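PDB 6JSA: hypothetical membrane protein from Corynebacterium glutamicum, which probably takes part in heme uptake and heme transfer, here represented by its heme-binding C-terminal domain. Local coordinates for residues Gly142-Ala145 with Phe146-Tyr150; Ala16-Gln19 with Asn20-Gly24. All coordinates share one frame; numbering follows the deposited sequence.

Contact 1: Gly142-Ala145 with Phe146-Tyr150; sequences GSQA and FADFY. With HEM (protoporphyrin IX containing Fe), chain B.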
loop_
_atom_site.group_PDB
_atom_site.type_symbol
_atom_site.label_atom_id
_atom_site.label_comp_id
_atom_site.label_asym_id
_atom_site.label_seq_id
_atom_site.Cartn_x
_atom_site.Cartn_y
_atom_site.Cartn_z
ATOM N N GLY A 142 -4.446 9.982 -3.277
ATOM C CA GLY A 142 -3.157 9.443 -3.673
ATOM C C GLY A 142 -2.495 10.268 -4.761
ATOM O O GLY A 142 -1.290 10.527 -4.714
ATOM N N SER A 143 -3.275 10.702 -5.753
ATOM C CA SER A 143 -2.743 11.564 -6.803
ATOM C C SER A 143 -2.176 12.854 -6.224
ATOM O O SER A 143 -1.086 13.298 -6.616
ATOM C CB SER A 143 -3.857 11.858 -7.805
ATOM O OG SER A 143 -3.430 12.761 -8.802
ATOM N N GLN A 144 -2.898 13.472 -5.286
ATOM C CA GLN A 144 -2.383 14.672 -4.637
ATOM C C GLN A 144 -1.121 14.373 -3.845
ATOM O O GLN A 144 -0.190 15.180 -3.823
ATOM C CB GLN A 144 -3.444 15.270 -3.719
ATOM C CG GLN A 144 -4.676 15.748 -4.454
ATOM C CD GLN A 144 -5.750 16.239 -3.511
ATOM O OE1 GLN A 144 -5.462 16.641 -2.381
ATOM N NE2 GLN A 144 -6.997 16.203 -3.963
ATOM N N ALA A 145 -1.077 13.227 -3.167
ATOM C CA ALA A 145 0.107 12.892 -2.384
ATOM C C ALA A 145 1.325 12.689 -3.269
ATOM O O ALA A 145 2.456 12.931 -2.830
ATOM C CB ALA A 145 -0.157 11.654 -1.531
ATOM N N PHE A 146 1.123 12.254 -4.511
ATOM C CA PHE A 146 2.202 12.178 -5.484
ATOM C C PHE A 146 2.415 13.491 -6.229
ATOM O O PHE A 146 2.984 13.489 -7.332
ATOM C CB PHE A 146 1.970 11.025 -6.457
ATOM C CG PHE A 146 2.290 9.667 -5.896
ATOM C CD1 PHE A 146 3.601 9.288 -5.673
ATOM C CD2 PHE A 146 1.276 8.748 -5.639
ATOM C CE1 PHE A 146 3.901 8.032 -5.191
ATOM C CE2 PHE A 146 1.568 7.478 -5.159
ATOM C CZ PHE A 146 2.888 7.126 -4.930
ATOM N N ALA A 147 1.970 14.606 -5.647
ATOM C CA ALA A 147 2.222 15.940 -6.194
ATOM C C ALA A 147 1.668 16.101 -7.607
ATOM O O ALA A 147 2.194 16.877 -8.406
ATOM C CB ALA A 147 3.706 16.333 -6.113
ATOM N N ASP A 148 0.593 15.377 -7.915
ATOM C CA ASP A 148 -0.095 15.442 -9.198
ATOM C C ASP A 148 0.755 14.947 -10.364
ATOM O O ASP A 148 0.414 15.204 -11.525
ATOM C CB ASP A 148 -0.668 16.837 -9.493
ATOM C CG ASP A 148 -1.578 17.343 -8.383
ATOM O OD1 ASP A 148 -2.425 16.570 -7.882
ATOM O OD2 ASP A 148 -1.440 18.528 -8.017
ATOM N N PHE A 149 1.855 14.228 -10.096
ATOM C CA PHE A 149 2.606 13.626 -11.194
ATOM C C PHE A 149 1.899 12.414 -11.785
ATOM O O PHE A 149 2.159 12.069 -12.944
ATOM C CB PHE A 149 4.033 13.271 -10.768
ATOM C CG PHE A 149 4.973 14.446 -10.745
ATOM C CD1 PHE A 149 5.131 15.211 -9.602
ATOM C CD2 PHE A 149 5.695 14.786 -11.881
ATOM C CE1 PHE A 149 6.009 16.288 -9.585
ATOM C CE2 PHE A 149 6.570 15.868 -11.877
ATOM C CZ PHE A 149 6.726 16.621 -10.734
ATOM N N TYR A 150 1.030 11.758 -11.022
ATOM C CA TYR A 150 0.149 10.718 -11.531
ATOM C C TYR A 150 -1.277 11.224 -11.398
ATOM O O TYR A 150 -1.626 11.842 -10.390
ATOM C CB TYR A 150 0.236 9.434 -10.702
ATOM C CG TYR A 150 1.603 8.812 -10.535
ATOM C CD1 TYR A 150 2.457 8.637 -11.615
ATOM C CD2 TYR A 150 2.029 8.379 -9.284
ATOM C CE1 TYR A 150 3.708 8.059 -11.453
ATOM C CE2 TYR A 150 3.270 7.792 -9.115
ATOM C CZ TYR A 150 4.106 7.635 -10.197
ATOM O OH TYR A 150 5.346 7.063 -10.016
HETATM C CHA HEM B . 8.840 12.602 -11.936
HETATM C CHB HEM B . 11.110 16.810 -11.220
HETATM C CHC HEM B . 9.342 16.987 -6.719
HETATM C CHD HEM B . 6.767 12.989 -7.570
HETATM C C1A HEM B . 9.636 13.708 -12.121
HETATM C C2A HEM B . 10.432 13.985 -13.301
HETATM C C3A HEM B . 11.065 15.146 -13.114
HETATM C C4A HEM B . 10.668 15.647 -11.809
HETATM C CMA HEM B . 12.040 15.851 -14.090
HETATM C CAA HEM B . 10.547 13.037 -14.503
HETATM C CBA HEM B . 11.519 11.938 -14.057
HETATM C CGA HEM B . 11.675 10.863 -15.102
HETATM O O1A HEM B . 10.792 10.731 -15.982
HETATM O O2A HEM B . 12.682 10.118 -15.043
HETATM C C1B HEM B . 10.883 17.201 -9.920
HETATM C C2B HEM B . 11.509 18.314 -9.237
HETATM C C3B HEM B . 11.015 18.369 -7.989
HETATM C C4B HEM B . 10.066 17.281 -7.856
HETATM C CMB HEM B . 12.543 19.233 -9.907
HETATM C CAB HEM B . 11.322 19.341 -6.826
HETATM C CBB HEM B . 12.265 20.291 -6.829
HETATM C C1C HEM B . 8.460 15.940 -6.560
HETATM C C2C HEM B . 7.623 15.720 -5.400
HETATM C C3C HEM B . 6.928 14.599 -5.611
HETATM C C4C HEM B . 7.277 14.096 -6.932
HETATM C CMC HEM B . 7.592 16.607 -4.138
HETATM C CAC HEM B . 5.909 13.986 -4.622
HETATM C CBC HEM B . 5.863 12.659 -4.417
HETATM C C1D HEM B . 7.092 12.559 -8.833
HETATM C C2D HEM B . 6.528 11.403 -9.486
HETATM C C3D HEM B . 7.095 11.291 -10.686
HETATM C C4D HEM B . 8.051 12.367 -10.832
HETATM C CMD HEM B . 5.453 10.489 -8.876
HETATM C CAD HEM B . 6.820 10.190 -11.732
HETATM C CBD HEM B . 7.870 9.090 -11.526
HETATM C CGD HEM B . 7.586 7.936 -12.453
HETATM O O1D HEM B . 8.021 7.977 -13.631
HETATM O O2D HEM B . 6.918 6.967 -12.011
HETATM N NA HEM B . 9.800 14.743 -11.223
HETATM N NB HEM B . 10.016 16.583 -9.043
HETATM N NC HEM B . 8.220 14.932 -7.483
HETATM N ND HEM B . 8.023 13.133 -9.680
HETATM FE FE HEM B . 9.251 14.689 -9.237
HETATM O O HOH W 1 -4.332 15.101 -8.860
#
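A Schellman motif joins G142-A145, the end of helix 140-145, to the heme-contacting loop F146-Y150. D148 N donates to S143 O at 3.0 Å, and A147 N donates to Q144 O at 2.9 Å. A147 is the C-prime residue and has positive phi, at 59°. The chain then makes a type I' turn from F146 to F149.

The side chain of S143 ties the helix to the far end of the loop. Its OG is anti to the backbone N (chi1 176°) and donates to Y150 O over 2.6 Å, in the carbonyl plane. A water donates to both S143 OG and D148 OD1. It bridges the last helical turn to the turn carboxylate, so OG is gripped by two partners.

Four loop side chains reach the heme. The F149 ring lies flat on one heme face, with the pyrrole nitrogen ND 3.4 Å from the ring plane. Its CZ is 3.5 Å from the iron, on the side opposite the axial ligand Y21. A147 CB touches the vinyl carbon CAC at 3.5 Å. Y150 OH donates to the propionate oxygen O2D at 2.5 Å. The heme methyl CMD sits over one face of the Y150 ring, toward its rim, and F146 CD1 touches the same methyl. The Y150 ring turns its edge to F146: its CE2 lies 3.7 Å above the centre of the F146 ring.

The helix end and the loop pack on two strands: S143, F146 and Y150 on L138 of strand 129-138, Q144 and A145 on Y110 of strand 107-111. F146 also meets F18 of helix 16-23 edge to face.

Contact 2: Ala16-Gln19 with Asn20-Gly24; sequences ASFQ and NYIRG. With HEM (protoporphyrin IX containing Fe), chain B.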
loop_
_atom_site.group_PDB
_atom_site.type_symbol
_atom_site.label_atom_id
_atom_site.label_comp_id
_atom_site.label_asym_id
_atom_site.label_seq_id
_atom_site.Cartn_x
_atom_site.Cartn_y
_atom_site.Cartn_z
ATOM N N ALA A 16 6.828 0.585 -9.444
ATOM C CA ALA A 16 8.220 0.320 -9.809
ATOM C C ALA A 16 8.887 1.560 -10.393
ATOM O O ALA A 16 10.033 1.883 -10.047
ATOM C CB ALA A 16 8.310 -0.844 -10.790
ATOM N N SER A 17 8.185 2.278 -11.276
ATOM C CA SER A 17 8.792 3.459 -11.875
ATOM C C SER A 17 9.038 4.547 -10.836
ATOM O O SER A 17 9.974 5.340 -10.980
ATOM C CB SER A 17 7.948 3.962 -13.051
ATOM O OG SER A 17 6.680 4.417 -12.624
ATOM N N PHE A 18 8.212 4.607 -9.786
ATOM C CA PHE A 18 8.469 5.545 -8.696
ATOM C C PHE A 18 9.735 5.176 -7.929
ATOM O O PHE A 18 10.547 6.052 -7.615
ATOM C CB PHE A 18 7.268 5.621 -7.752
ATOM C CG PHE A 18 7.400 6.678 -6.691
ATOM C CD1 PHE A 18 7.439 8.019 -7.050
ATOM C CD2 PHE A 18 7.479 6.340 -5.351
ATOM C CE1 PHE A 18 7.548 9.011 -6.094
ATOM C CE2 PHE A 18 7.589 7.326 -4.378
ATOM C CZ PHE A 18 7.626 8.669 -4.754
ATOM N N GLN A 19 9.929 3.887 -7.631
ATOM C CA GLN A 19 11.178 3.462 -6.996
ATOM C C GLN A 19 12.377 3.880 -7.829
ATOM O O GLN A 19 13.369 4.395 -7.300
ATOM C CB GLN A 19 11.216 1.946 -6.850
ATOM C CG GLN A 19 10.307 1.354 -5.805
ATOM C CD GLN A 19 10.409 -0.158 -5.804
ATOM O OE1 GLN A 19 11.454 -0.720 -6.133
ATOM N NE2 GLN A 19 9.321 -0.825 -5.459
ATOM N N ASN A 20 12.315 3.631 -9.136
ATOM C CA ASN A 20 13.463 3.904 -9.986
ATOM C C ASN A 20 13.699 5.396 -10.122
ATOM O O ASN A 20 14.850 5.829 -10.225
ATOM C CB ASN A 20 13.271 3.229 -11.346
ATOM C CG ASN A 20 13.196 1.717 -11.230
ATOM O OD1 ASN A 20 13.679 1.138 -10.251
ATOM N ND2 ASN A 20 12.604 1.068 -12.224
ATOM N N TYR A 21 12.626 6.185 -10.097
ATOM C CA TYR A 21 12.757 7.635 -10.066
ATOM C C TYR A 21 13.405 8.094 -8.763
ATOM O O TYR A 21 14.358 8.886 -8.773
ATOM C CB TYR A 21 11.375 8.260 -10.253
ATOM C CG TYR A 21 11.274 9.694 -9.816
ATOM C CD1 TYR A 21 11.937 10.701 -10.509
ATOM C CD2 TYR A 21 10.507 10.047 -8.714
ATOM C CE1 TYR A 21 11.833 12.012 -10.109
ATOM C CE2 TYR A 21 10.392 11.354 -8.309
ATOM C CZ TYR A 21 11.066 12.328 -9.009
ATOM O OH TYR A 21 10.973 13.621 -8.601
ATOM N N ILE A 22 12.906 7.601 -7.627
ATOM C CA ILE A 22 13.444 8.020 -6.333
ATOM C C ILE A 22 14.943 7.751 -6.257
ATOM O O ILE A 22 15.721 8.595 -5.798
ATOM C CB ILE A 22 12.689 7.328 -5.185
ATOM C CG1 ILE A 22 11.277 7.904 -5.051
ATOM C CG2 ILE A 22 13.479 7.429 -3.886
ATOM C CD1 ILE A 22 11.224 9.335 -4.550
ATOM N N ARG A 23 15.370 6.569 -6.698
ATOM C CA ARG A 23 16.769 6.170 -6.602
ATOM C C ARG A 23 17.606 6.641 -7.782
ATOM O O ARG A 23 18.828 6.457 -7.765
ATOM C CB ARG A 23 16.872 4.646 -6.448
ATOM C CG ARG A 23 16.183 4.142 -5.183
ATOM C CD ARG A 23 16.640 2.758 -4.765
ATOM N NE ARG A 23 16.076 1.694 -5.591
ATOM C CZ ARG A 23 16.220 0.400 -5.321
ATOM N NH1 ARG A 23 16.899 0.014 -4.240
ATOM N NH2 ARG A 23 15.680 -0.510 -6.118
ATOM N N GLY A 24 16.984 7.274 -8.777
ATOM C CA GLY A 24 17.662 7.679 -9.988
ATOM C C GLY A 24 18.341 9.032 -9.867
ATOM O O GLY A 24 18.397 9.653 -8.803
HETATM C CHA HEM B . 8.840 12.602 -11.936
HETATM C CHB HEM B . 11.110 16.810 -11.220
HETATM C CHC HEM B . 9.342 16.987 -6.719
HETATM C CHD HEM B . 6.767 12.989 -7.570
HETATM C C1A HEM B . 9.636 13.708 -12.121
HETATM C C2A HEM B . 10.432 13.985 -13.301
HETATM C C3A HEM B . 11.065 15.146 -13.114
HETATM C C4A HEM B . 10.668 15.647 -11.809
HETATM C CMA HEM B . 12.040 15.851 -14.090
HETATM C CAA HEM B . 10.547 13.037 -14.503
HETATM C CBA HEM B . 11.519 11.938 -14.057
HETATM C CGA HEM B . 11.675 10.863 -15.102
HETATM O O1A HEM B . 10.792 10.731 -15.982
HETATM O O2A HEM B . 12.682 10.118 -15.043
HETATM C C1B HEM B . 10.883 17.201 -9.920
HETATM C C2B HEM B . 11.509 18.314 -9.237
HETATM C C3B HEM B . 11.015 18.369 -7.989
HETATM C C4B HEM B . 10.066 17.281 -7.856
HETATM C CMB HEM B . 12.543 19.233 -9.907
HETATM C CAB HEM B . 11.322 19.341 -6.826
HETATM C CBB HEM B . 12.265 20.291 -6.829
HETATM C C1C HEM B . 8.460 15.940 -6.560
HETATM C C2C HEM B . 7.623 15.720 -5.400
HETATM C C3C HEM B . 6.928 14.599 -5.611
HETATM C C4C HEM B . 7.277 14.096 -6.932
HETATM C CMC HEM B . 7.592 16.607 -4.138
HETATM C CAC HEM B . 5.909 13.986 -4.622
HETATM C CBC HEM B . 5.863 12.659 -4.417
HETATM C C1D HEM B . 7.092 12.559 -8.833
HETATM C C2D HEM B . 6.528 11.403 -9.486
HETATM C C3D HEM B . 7.095 11.291 -10.686
HETATM C C4D HEM B . 8.051 12.367 -10.832
HETATM C CMD HEM B . 5.453 10.489 -8.876
HETATM C CAD HEM B . 6.820 10.190 -11.732
HETATM C CBD HEM B . 7.870 9.090 -11.526
HETATM C CGD HEM B . 7.586 7.936 -12.453
HETATM O O1D HEM B . 8.021 7.977 -13.631
HETATM O O2D HEM B . 6.918 6.967 -12.011
HETATM N NA HEM B . 9.800 14.743 -11.223
HETATM N NB HEM B . 10.016 16.583 -9.043
HETATM N NC HEM B . 8.220 14.932 -7.483
HETATM N ND HEM B . 8.023 13.133 -9.680
HETATM FE FE HEM B . 9.251 14.689 -9.237
HETATM O O HOH W 2 13.441 -0.642 -8.058
#
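F18 turns one face of its ring to I22, whose CG1 makes a CH-pi contact 3.8 Å from the ring centroid and 15° off the normal. Both lie on the short helix 16-23, which carries the axial heme ligand. The i to i+4 backbone bonds run from N20 to A16, Y21 to S17, I22 to F18 and R23 to Q19.

Y21 OH binds the heme iron at 2.1 Å. With CG anti to the backbone N (chi1 161°), the Y21 ring is sent out from the helix to the heme, where C4D lies over one face toward the rim. F18 CD1 meets the edge of this ring, 4.0 Å from Y21 CD2. H72 hydrogen-bonds to Y21 OH and is thus a second-shell partner of the iron. One turn earlier, S17 OG donates to the propionate oxygen O2D at 2.6 Å, and K15 NZ bonds to the same OG.

On another side of the helix, Q19 and R23 pack on W31 and F38, and their polar ends are bridged by water. Q19 NE2 is held by the carbonyls of G13 and Q41. Q19 OE1 and N20 OD1 each accept a hydrogen bond from the same water, at 2.8 Å, and R23 NH2 donates to it.

In the fold
Contacts 1 and 2 flank the heme, their centres about 15 Å apart. Contact 2 supplies the iron ligand on one face, and contact 1 lays an aromatic ring on the other. They converge at the propionate: O2D receives a hydroxyl bond from S17 of contact 2 and another from Y150 of contact 1. The two contacts also pack directly. Y150 OH lies 3.3 Å from F18 CB, and F146 CE1 lies 3.8 Å from F18 CZ. Both F18 and F146 touch the heme methyl CMD, F18 CD1 at 3.7 Å and F146 CD1 at 3.9 Å. The pocket is built from one part on helix 16-23 and one at the end of helix 140-145, far apart along the chain.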